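Local structure of polyketide synthase type I (Bacillus amyloliquefaciens, 5KKU) at residues A135-D140 against V165-D170; E173-T178 against T201-S206; Y238-K243 against T264-A269. The protein is an N-terminal dehydratase domain of the difficidin polyketide assembly line and probably eliminates water from hydroxyacyl intermediates by acid-base catalysis. All blocks are in the same frame, centred on the assembly; numbering follows the deposited sequence.

In the fold
All three contacts lie in the C-terminal hotdog half of the dehydratase, on strands 137-140, 162-168, 172-178, 236-248 and 258-266, neighbours in an antiparallel sheet that continues into strand 272-283. Contact 1, an edge ladder, is the most peripheral, centred about 23 Å from the chain's centre: exposed Lys138 lies over a tyrosine, Arg137 alongside a glutamine. Contacts 2 and 3 lie deeper, at about 13 and 15 Å. The ladder of contact 3 sets three tyrosines on one face, toward helix 128-133 and Lys124, and Thr239 with Ile265 on the other; contact 2 joins strand to loop through a buried carboxylate. A probable Gln167-Ser206 hydrogen bond links contacts 1 and 2, backbone bonds contacts 2 and 3.

Contact 1: A135-D140 against V165-D170; sequences ASRKWD and VYQLQD
A lysine-tyrosine pair on one face and a glutamine flanked by Trp139 and Arg137 on the other give the meeting of 135-140 with 165-170 its character, a short antiparallel ladder at the edge of the sheet of the C-terminal hotdog fold. On the first face Lys138 and Tyr166 run side by side in the same direction. The lysine leaves the backbone with CG anti to N (chi1 -171°) and stays extended, so that its methylenes travel along the phenol: Lys138 CG sits over the Tyr166 ring, 4.2 Å from the centroid, in a CH-pi contact. At the tip, Lys138 NZ makes only a weak hydrogen bond to Tyr166 OH, at 3.2 Å. Ala135 reaches the same ring at its edge, Ala135 CB lying 3.6 Å from Tyr166 CD2. The other face carries Arg137, Trp139, Val165 and Gln167. Here the indole crosses the glutamine obliquely, its benzo edge meeting the aliphatic root, with Trp139 CZ3 3.5 Å from Gln167 CB; Arg137 lies alongside the same glutamine, its guanidinium plane perpendicular to the amide.

Beneath these chains the backbones bond in pairs, Trp139 with Val165 and Arg137 with Gln167, the tightest link being Gln167 N to Arg137 O at 2.7 Å. Ser136 and Arg137 both face Gln167 in a classic beta bulge; the extra donor, Ser136 N, binds Gln167 O weakly at 3.4 Å.

Strand 137-140 pairs within the chain with strand 162-168 alone, which in turn joins strand 172-178 through Tyr166 and Leu174. Helix 128-133 packs Phe131 and Met132 against Tyr166, while Trp139 on the opposite face leans on loop residues Ser206 and Leu209.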
# COMPACT_ATOMS: atom_id res chain seq x y z
N ALA A 135 7.72 15.99 -20.21
CA ALA A 135 7.96 14.65 -20.28
C ALA A 135 8.53 14.26 -21.59
O ALA A 135 8.35 14.60 -22.69
CB ALA A 135 6.82 13.77 -19.84
N SER A 136 9.51 13.48 -21.18
CA SER A 136 10.57 12.74 -21.84
C SER A 136 10.26 11.27 -22.27
O SER A 136 10.53 10.90 -23.37
CB SER A 136 11.78 12.84 -20.93
OG SER A 136 12.75 11.98 -21.26
N ARG A 137 9.64 10.53 -21.35
CA ARG A 137 9.12 9.20 -21.67
C ARG A 137 7.77 8.99 -20.97
O ARG A 137 7.53 9.53 -19.89
CB ARG A 137 10.11 8.12 -21.25
CG ARG A 137 11.32 8.01 -22.16
CD ARG A 137 12.23 6.86 -21.73
NE ARG A 137 13.52 7.34 -21.23
CZ ARG A 137 14.38 8.04 -21.95
NH1 ARG A 137 14.11 8.35 -23.21
NH2 ARG A 137 15.53 8.43 -21.41
N LYS A 138 6.95 8.14 -21.59
CA LYS A 138 5.63 7.87 -21.14
C LYS A 138 5.25 6.43 -21.39
O LYS A 138 5.49 5.91 -22.42
CB LYS A 138 4.68 8.82 -21.84
CG LYS A 138 3.27 8.82 -21.33
CD LYS A 138 2.34 9.63 -22.21
CE LYS A 138 0.90 9.60 -21.75
NZ LYS A 138 0.18 10.66 -22.44
N TRP A 139 4.64 5.80 -20.41
CA TRP A 139 4.15 4.45 -20.57
C TRP A 139 2.70 4.34 -20.15
O TRP A 139 2.31 5.02 -19.28
CB TRP A 139 4.95 3.50 -19.74
CG TRP A 139 6.35 3.31 -20.07
CD1 TRP A 139 6.88 2.29 -20.72
CD2 TRP A 139 7.43 4.13 -19.66
NE1 TRP A 139 8.21 2.42 -20.80
CE2 TRP A 139 8.58 3.54 -20.13
CE3 TRP A 139 7.53 5.31 -18.96
CZ2 TRP A 139 9.81 4.09 -19.96
CZ3 TRP A 139 8.75 5.84 -18.77
CH2 TRP A 139 9.88 5.23 -19.25
N ASP A 140 1.94 3.47 -20.80
CA ASP A 140 0.53 3.29 -20.48
C ASP A 140 0.37 2.73 -19.07
O ASP A 140 1.30 2.15 -18.51
CB ASP A 140 -0.14 2.36 -21.49
CG ASP A 140 -1.65 2.28 -21.31
OD1 ASP A 140 -2.10 2.23 -20.15
OD2 ASP A 140 -2.37 2.28 -22.33
N VAL A 165 2.43 6.65 -16.98
CA VAL A 165 3.60 6.97 -16.22
C VAL A 165 4.54 7.86 -17.03
O VAL A 165 4.98 7.50 -18.09
CB VAL A 165 4.31 5.69 -15.76
CG1 VAL A 165 5.50 6.01 -14.88
CG2 VAL A 165 3.35 4.78 -15.05
N TYR A 166 4.89 8.99 -16.49
CA TYR A 166 5.77 9.90 -17.17
C TYR A 166 7.13 9.86 -16.53
O TYR A 166 7.23 9.78 -15.38
CB TYR A 166 5.22 11.30 -17.10
CG TYR A 166 3.92 11.49 -17.74
CD1 TYR A 166 2.76 11.25 -17.07
CD2 TYR A 166 3.82 11.97 -19.02
CE1 TYR A 166 1.56 11.44 -17.67
CE2 TYR A 166 2.62 12.17 -19.61
CZ TYR A 166 1.50 11.89 -18.93
OH TYR A 166 0.34 12.06 -19.53
N GLN A 167 8.15 9.94 -17.33
CA GLN A 167 9.51 9.96 -16.86
C GLN A 167 10.24 11.19 -17.38
O GLN A 167 10.19 11.47 -18.54
CB GLN A 167 10.22 8.70 -17.30
CG GLN A 167 11.44 8.41 -16.54
CD GLN A 167 12.15 7.20 -17.08
OE1 GLN A 167 12.09 6.14 -16.50
NE2 GLN A 167 12.78 7.36 -18.18
N LEU A 168 10.94 11.88 -16.50
CA LEU A 168 11.71 13.03 -16.92
C LEU A 168 13.20 12.86 -16.78
O LEU A 168 13.69 12.77 -15.69
CB LEU A 168 11.27 14.28 -16.19
CG LEU A 168 12.13 15.49 -16.46
CD1 LEU A 168 11.95 16.00 -17.88
CD2 LEU A 168 11.98 16.58 -15.45
N GLN A 169 13.92 12.74 -17.88
CA GLN A 169 15.38 12.53 -17.85
C GLN A 169 15.96 11.35 -17.14
O GLN A 169 17.10 11.32 -16.81
CB GLN A 169 16.10 13.86 -17.66
CG GLN A 169 15.99 14.79 -18.85
CD GLN A 169 16.39 16.20 -18.57
OE1 GLN A 169 17.12 16.46 -17.66
NE2 GLN A 169 15.93 17.12 -19.37
N ASP A 170 15.14 10.36 -16.90
CA ASP A 170 15.55 9.21 -16.24
C ASP A 170 15.68 9.41 -14.72
O ASP A 170 16.22 8.58 -14.06
CB ASP A 170 16.76 8.48 -16.78
CG ASP A 170 17.98 9.31 -16.65
OD1 ASP A 170 17.93 10.37 -16.01
OD2 ASP A 170 19.00 8.91 -17.21

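Contact 2: E173-T178 against T201-S206; sequences ELMELT and TLAGSS
A single glutamate carries most of the junction between strand residues 173-178 and the loop 201-206, which follows the helix bearing Asp198, the predicted proton donor. Glu173 reaches across fully extended, CG anti to the backbone N (chi1 178°), and places its carboxylate against the loop backbone. Glu173 OE1 accepts from Gly204 N at 2.8 Å along a fairly straight path, and Glu173 OE2 from Ser206 N at 3.0 Å; both donors come from above the carboxylate plane. Ser206 OG, probably also bonded to the side chain of Gln167, lies 2.8 Å from Glu173 OE2.

Packing is looser toward the start of the loop. Met175, bent at its last torsion, touches mainly with its methyl, Met175 CE lying 3.5 Å from Ala203 N and 3.9 Å from Ala203 CB; Leu202 and Ala203, like Ser205, are partly exposed. This part is braced from within: a type II turn runs from Leu202 to Ser205, with Gly204 in its positive-phi position, and Ser205 OG bonds Leu202 O at 2.7 Å.

With the side chain of Leu202 about 6 Å from that of Asp198, the N-H groups of Gly204 and Ser206 tie this loop to the strand and would favour a charged form of the buried carboxylate.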
# COMPACT_ATOMS: atom_id res chain seq x y z
N GLU A 173 9.84 10.45 -11.88
CA GLU A 173 8.67 9.77 -12.35
C GLU A 173 7.37 10.32 -11.79
O GLU A 173 7.30 10.77 -10.68
CB GLU A 173 8.80 8.30 -12.02
CG GLU A 173 7.65 7.43 -12.39
CD GLU A 173 7.81 6.01 -11.92
OE1 GLU A 173 7.02 5.56 -11.11
OE2 GLU A 173 8.73 5.35 -12.35
N LEU A 174 6.33 10.27 -12.61
CA LEU A 174 5.00 10.75 -12.23
C LEU A 174 3.95 9.77 -12.73
O LEU A 174 3.88 9.49 -13.93
CB LEU A 174 4.75 12.15 -12.80
CG LEU A 174 3.56 12.91 -12.22
CD1 LEU A 174 3.47 12.70 -10.71
CD2 LEU A 174 3.66 14.40 -12.54
N MET A 175 3.13 9.26 -11.82
CA MET A 175 2.10 8.30 -12.19
C MET A 175 0.68 8.85 -12.05
O MET A 175 0.20 9.07 -10.94
CB MET A 175 2.24 7.02 -11.37
CG MET A 175 3.41 6.14 -11.79
SD MET A 175 3.48 4.59 -10.88
CE MET A 175 3.55 5.19 -9.20
N GLU A 176 0.02 9.07 -13.18
CA GLU A 176 -1.33 9.56 -13.19
C GLU A 176 -2.23 8.39 -12.98
O GLU A 176 -2.29 7.51 -13.77
CB GLU A 176 -1.62 10.27 -14.50
CG GLU A 176 -2.93 11.02 -14.48
CD GLU A 176 -3.23 11.68 -15.78
OE1 GLU A 176 -3.06 11.06 -16.80
OE2 GLU A 176 -3.64 12.83 -15.79
N LEU A 177 -2.91 8.36 -11.86
CA LEU A 177 -3.73 7.25 -11.51
C LEU A 177 -5.18 7.60 -11.29
O LEU A 177 -5.48 8.55 -10.64
CB LEU A 177 -3.15 6.61 -10.26
CG LEU A 177 -1.73 6.11 -10.41
CD1 LEU A 177 -1.02 6.00 -9.10
CD2 LEU A 177 -1.79 4.77 -11.06
N THR A 178 -6.08 6.80 -11.83
CA THR A 178 -7.50 6.94 -11.64
C THR A 178 -8.16 5.60 -11.35
O THR A 178 -7.82 4.62 -11.91
CB THR A 178 -8.20 7.61 -12.81
OG1 THR A 178 -7.66 8.90 -13.01
CG2 THR A 178 -9.59 7.81 -12.54
N THR A 201 2.71 1.99 -4.64
CA THR A 201 3.88 1.22 -4.31
C THR A 201 4.68 0.79 -5.51
O THR A 201 5.73 0.29 -5.36
CB THR A 201 3.64 -0.02 -3.46
OG1 THR A 201 3.08 -1.06 -4.24
CG2 THR A 201 2.82 0.26 -2.33
N LEU A 202 4.15 1.06 -6.68
CA LEU A 202 4.80 0.77 -7.92
C LEU A 202 5.65 1.91 -8.38
O LEU A 202 6.18 1.86 -9.42
CB LEU A 202 3.76 0.45 -8.97
CG LEU A 202 3.01 -0.85 -8.79
CD1 LEU A 202 1.96 -1.06 -9.83
CD2 LEU A 202 3.97 -2.00 -8.84
N ALA A 203 5.77 2.95 -7.58
CA ALA A 203 6.66 4.07 -7.89
C ALA A 203 8.10 3.70 -8.19
O ALA A 203 8.70 2.91 -7.52
CB ALA A 203 6.61 5.11 -6.80
N GLY A 204 8.63 4.26 -9.24
CA GLY A 204 9.99 4.02 -9.63
C GLY A 204 10.13 2.89 -10.59
O GLY A 204 11.19 2.60 -10.97
N SER A 205 9.03 2.26 -10.98
CA SER A 205 9.10 1.17 -11.92
C SER A 205 9.69 1.57 -13.27
O SER A 205 10.34 0.78 -13.91
CB SER A 205 7.73 0.57 -12.13
OG SER A 205 7.27 -0.05 -10.97
N SER A 206 9.47 2.77 -13.72
CA SER A 206 10.03 3.21 -14.95
C SER A 206 11.54 3.32 -14.83
O SER A 206 12.25 3.17 -15.75
CB SER A 206 9.40 4.54 -15.32
OG SER A 206 10.10 5.61 -14.76

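Contact 3: Y238-K243 against T264-A269; sequences YTYSAK and TIYDRA
Residues 238-243 and 264-269 form the open end of a beta hairpin, strands 236-248 and 258-266, in the C-terminal hotdog fold. Its first shell is backbone: Tyr238 pairs with Tyr266 and Tyr240 with Thr264, each through two hydrogen bonds. Tyr240 N meets Thr264 O at 2.7 Å, nearly along the C=O axis, whereas Tyr266 N approaches Tyr238 O from above the carbonyl plane.

The tyrosines share one face of this ladder. Tyr240 and Tyr266 lie side by side, with Tyr240 CB in the plane of the Tyr266 ring and 3.6 Å from Tyr266 CE2, while Thr264 CG2 sits over one face of that ring, toward the rim. Tyr238 slants instead toward Arg268, which crosses it obliquely, and Tyr238 CE1 comes within 3.5 Å of Arg268 CB. On the other face Thr239 OG1 lies 3.9 Å from Ile265 CG1.

A further shell holds the polar tips. Tyr240 OH bonds Glu172, Tyr266 OH the carbonyl of Lys124, and Thr239 OG1 the hydroxyl of Ser200, at the end of the helix that carries Asp198, the predicted proton donor. Tyr238 OH bonds Glu176 on the adjoining strand. That same Tyr238 OH lies in the plane of the Arg268 guanidinium, receiving a weak but straight bond from Arg268 NH2 at 3.4 Å.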
# COMPACT_ATOMS: atom_id res chain seq x y z
N TYR A 238 -1.52 11.90 -8.40
CA TYR A 238 -0.26 11.95 -9.10
C TYR A 238 0.86 11.59 -8.19
O TYR A 238 1.26 12.38 -7.40
CB TYR A 238 -0.05 13.34 -9.69
CG TYR A 238 -1.14 13.74 -10.63
CD1 TYR A 238 -2.32 14.23 -10.18
CD2 TYR A 238 -0.97 13.62 -11.95
CE1 TYR A 238 -3.30 14.56 -11.04
CE2 TYR A 238 -1.94 13.95 -12.81
CZ TYR A 238 -3.09 14.44 -12.36
OH TYR A 238 -4.02 14.74 -13.24
N THR A 239 1.32 10.37 -8.32
CA THR A 239 2.37 9.84 -7.53
C THR A 239 3.75 10.20 -8.08
O THR A 239 4.16 9.72 -9.08
CB THR A 239 2.18 8.32 -7.34
OG1 THR A 239 0.95 8.07 -6.65
CG2 THR A 239 3.31 7.76 -6.56
N TYR A 240 4.46 11.06 -7.40
CA TYR A 240 5.73 11.47 -7.81
C TYR A 240 6.83 10.71 -7.09
O TYR A 240 6.74 10.47 -5.91
CB TYR A 240 5.86 12.94 -7.54
CG TYR A 240 7.23 13.47 -7.69
CD1 TYR A 240 7.68 13.91 -8.90
CD2 TYR A 240 8.07 13.56 -6.64
CE1 TYR A 240 8.92 14.38 -9.06
CE2 TYR A 240 9.33 14.04 -6.80
CZ TYR A 240 9.74 14.46 -8.02
OH TYR A 240 10.96 14.91 -8.21
N SER A 241 7.88 10.36 -7.79
CA SER A 241 9.00 9.63 -7.26
C SER A 241 10.33 10.07 -7.92
O SER A 241 10.37 10.36 -9.08
CB SER A 241 8.70 8.16 -7.42
OG SER A 241 9.75 7.33 -7.15
N ALA A 242 11.38 10.19 -7.14
CA ALA A 242 12.67 10.61 -7.64
C ALA A 242 13.79 9.60 -7.50
O ALA A 242 13.92 8.92 -6.54
CB ALA A 242 13.08 11.90 -7.02
N LYS A 243 14.61 9.56 -8.52
CA LYS A 243 15.73 8.66 -8.55
C LYS A 243 16.72 8.84 -7.43
O LYS A 243 17.12 7.91 -6.85
CB LYS A 243 16.41 8.67 -9.91
CG LYS A 243 17.29 7.46 -10.12
CD LYS A 243 17.45 7.04 -11.55
CE LYS A 243 18.90 6.75 -11.85
NZ LYS A 243 19.78 7.82 -11.28
N THR A 264 5.84 10.80 -3.25
CA THR A 264 4.89 11.78 -2.78
C THR A 264 3.67 11.74 -3.64
O THR A 264 3.78 11.66 -4.82
CB THR A 264 5.46 13.21 -2.81
OG1 THR A 264 6.70 13.25 -2.12
CG2 THR A 264 4.47 14.21 -2.23
N ILE A 265 2.49 11.81 -3.06
CA ILE A 265 1.26 11.78 -3.81
C ILE A 265 0.69 13.16 -3.90
O ILE A 265 0.41 13.75 -2.91
CB ILE A 265 0.23 10.81 -3.20
CG1 ILE A 265 0.80 9.41 -3.02
CG2 ILE A 265 -0.94 10.68 -4.11
CD1 ILE A 265 -0.18 8.37 -2.57
N TYR A 266 0.55 13.66 -5.10
CA TYR A 266 -0.00 14.97 -5.38
C TYR A 266 -1.43 14.95 -5.90
O TYR A 266 -1.81 13.99 -6.49
CB TYR A 266 0.88 15.67 -6.39
CG TYR A 266 2.20 16.08 -5.85
CD1 TYR A 266 2.35 17.20 -5.05
CD2 TYR A 266 3.32 15.33 -6.14
CE1 TYR A 266 3.57 17.54 -4.57
CE2 TYR A 266 4.54 15.67 -5.66
CZ TYR A 266 4.66 16.76 -4.87
OH TYR A 266 5.89 17.02 -4.44
N ASP A 267 -2.14 15.93 -5.52
CA ASP A 267 -3.05 16.26 -6.41
C ASP A 267 -2.34 17.01 -7.52
O ASP A 267 -1.21 17.28 -7.69
CB ASP A 267 -4.32 16.91 -5.85
CG ASP A 267 -4.11 18.32 -5.35
OD1 ASP A 267 -3.17 18.97 -5.75
OD2 ASP A 267 -4.94 18.80 -4.57
N ARG A 268 -3.33 17.28 -8.33
CA ARG A 268 -3.35 17.89 -9.61
C ARG A 268 -3.02 19.35 -9.62
O ARG A 268 -2.31 19.79 -10.48
CB ARG A 268 -4.72 17.68 -10.20
CG ARG A 268 -4.97 18.30 -11.53
CD ARG A 268 -4.01 17.82 -12.58
NE ARG A 268 -3.96 18.81 -13.61
CZ ARG A 268 -3.78 18.57 -14.89
NH1 ARG A 268 -3.74 19.58 -15.72
NH2 ARG A 268 -3.63 17.35 -15.34
N ALA A 269 -3.57 20.08 -8.68
CA ALA A 269 -3.13 21.42 -8.47
C ALA A 269 -1.77 21.50 -7.84
O ALA A 269 -1.29 22.55 -7.59
CB ALA A 269 -4.13 22.18 -7.64